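Local coordinates for protein francisella virulence factor (Francisella novicida, PDB 5EVF) that is of unknown biochemical function but probably contributes to the virulence of Francisella, at residues 62-65 with 66-70. Numbering follows the deposited sequence.
Sequences KNLK and EAIKL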
loop_
_atom_site.group_PDB
_atom_site.type_symbol
_atom_site.label_atom_id
_atom_site.label_comp_id
_atom_site.label_asym_id
_atom_site.label_seq_id
_atom_site.Cartn_x
_atom_site.Cartn_y
_atom_site.Cartn_z
ATOM N N LYS A 62 -6.446 1.282 6.505
ATOM C CA LYS A 62 -6.887 2.279 5.537
ATOM C C LYS A 62 -5.906 2.356 4.376
ATOM O O LYS A 62 -6.303 2.363 3.206
ATOM C CB LYS A 62 -7.000 3.637 6.233
ATOM C CG LYS A 62 -7.450 4.802 5.351
ATOM C CD LYS A 62 -8.919 5.133 5.558
ATOM C CE LYS A 62 -9.432 6.103 4.498
ATOM N NZ LYS A 62 -8.803 7.464 4.572
ATOM N N ASN A 63 -4.610 2.419 4.693
ATOM C CA ASN A 63 -3.589 2.396 3.648
ATOM C C ASN A 63 -3.676 1.126 2.812
ATOM O O ASN A 63 -3.519 1.159 1.579
ATOM C CB ASN A 63 -2.190 2.522 4.259
ATOM C CG ASN A 63 -1.898 3.909 4.766
ATOM O OD1 ASN A 63 -2.463 4.875 4.263
ATOM N ND2 ASN A 63 -0.932 4.035 5.682
ATOM N N LEU A 64 -3.920 -0.008 3.462
ATOM C CA LEU A 64 -3.912 -1.279 2.742
ATOM C C LEU A 64 -5.089 -1.374 1.779
ATOM O O LEU A 64 -4.932 -1.849 0.648
ATOM C CB LEU A 64 -3.930 -2.449 3.736
ATOM C CG LEU A 64 -4.060 -3.845 3.120
ATOM C CD1 LEU A 64 -2.898 -4.128 2.168
ATOM C CD2 LEU A 64 -4.139 -4.888 4.234
ATOM N N LYS A 65 -6.280 -0.945 2.205
ATOM C CA LYS A 65 -7.428 -1.054 1.308
ATOM C C LYS A 65 -7.239 -0.193 0.068
ATOM O O LYS A 65 -7.591 -0.614 -1.041
ATOM C CB LYS A 65 -8.730 -0.709 2.035
ATOM C CG LYS A 65 -9.012 -1.746 3.127
ATOM C CD LYS A 65 -10.334 -2.471 2.926
ATOM C CE LYS A 65 -10.257 -3.890 3.524
ATOM N NZ LYS A 65 -11.342 -4.798 3.061
ATOM N N GLU A 66 -6.661 1.003 0.225
ATOM C CA GLU A 66 -6.366 1.812 -0.956
ATOM C C GLU A 66 -5.291 1.150 -1.812
ATOM O O GLU A 66 -5.363 1.173 -3.047
ATOM C CB GLU A 66 -5.953 3.231 -0.538
ATOM C CG GLU A 66 -5.741 4.196 -1.700
ATOM C CD GLU A 66 -6.993 4.402 -2.534
ATOM O OE1 GLU A 66 -8.105 4.290 -1.984
ATOM O OE2 GLU A 66 -6.862 4.668 -3.757
ATOM N N ALA A 67 -4.294 0.538 -1.177
ATOM C CA ALA A 67 -3.224 -0.090 -1.952
ATOM C C ALA A 67 -3.751 -1.266 -2.763
ATOM O O ALA A 67 -3.314 -1.486 -3.903
ATOM C CB ALA A 67 -2.097 -0.528 -1.021
ATOM N N ILE A 68 -4.688 -2.031 -2.192
ATOM C CA ILE A 68 -5.258 -3.174 -2.913
ATOM C C ILE A 68 -6.006 -2.685 -4.138
ATOM O O ILE A 68 -5.838 -3.204 -5.250
ATOM C CB ILE A 68 -6.176 -3.988 -1.987
ATOM C CG1 ILE A 68 -5.350 -4.723 -0.938
ATOM C CG2 ILE A 68 -7.037 -4.969 -2.792
ATOM C CD1 ILE A 68 -6.178 -5.202 0.233
ATOM N N LYS A 69 -6.840 -1.659 -3.949
ATOM C CA LYS A 69 -7.598 -1.096 -5.054
ATOM C C LYS A 69 -6.673 -0.572 -6.144
ATOM O O LYS A 69 -6.895 -0.823 -7.333
ATOM C CB LYS A 69 -8.504 0.010 -4.518
ATOM C CG LYS A 69 -9.447 0.614 -5.523
ATOM C CD LYS A 69 -10.396 1.556 -4.785
ATOM C CE LYS A 69 -11.406 2.179 -5.746
ATOM N NZ LYS A 69 -10.756 3.204 -6.605
ATOM N N LEU A 70 -5.599 0.122 -5.756
ATOM C CA LEU A 70 -4.728 0.720 -6.765
ATOM C C LEU A 70 -3.913 -0.348 -7.485
ATOM O O LEU A 70 -3.781 -0.319 -8.712
ATOM C CB LEU A 70 -3.826 1.778 -6.112
ATOM C CG LEU A 70 -3.000 2.734 -6.967
ATOM C CD1 LEU A 70 -3.847 3.472 -8.000
ATOM C CD2 LEU A 70 -2.318 3.735 -6.037
#
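I68 lays the end of its longer branch over L64, one helical turn earlier, with CD1 of I68 3.8 Å from CG of L64. The two side chains run at a slant to each other, and CD1 of L64 lies 4.0 Å from both CG1 and CD1 of I68. Because CG1 of I68 stands anti to its own carbonyl carbon (chi1 -70°), this branch leans back toward the preceding turn, where CG1 lies 3.3 Å from the carbonyl O of L64. That oxygen also accepts the backbone N of I68 at 2.9 Å, so the isoleucine meets L64 through both backbone and side chain. On the buried side A67 is held the same way: its N bonds to O of N63 at 2.9 Å, and its CB sits 3.4 Å from that oxygen. T46 gives N63 O a further hydrogen bond, and the side-chain amide of N63 is hydrogen-bonded at both ends, OD1 to OG1 of T48 and ND2 to O of V96. L64 and I68 both touch I79, and L64 and A67 rest on L98. On the exposed side the backbone N of K69 donates to O of K65 at 3.2 Å. The pattern is that of an amphipathic alpha-helix, 56-73, packed through one face onto a mixed beta-sheet.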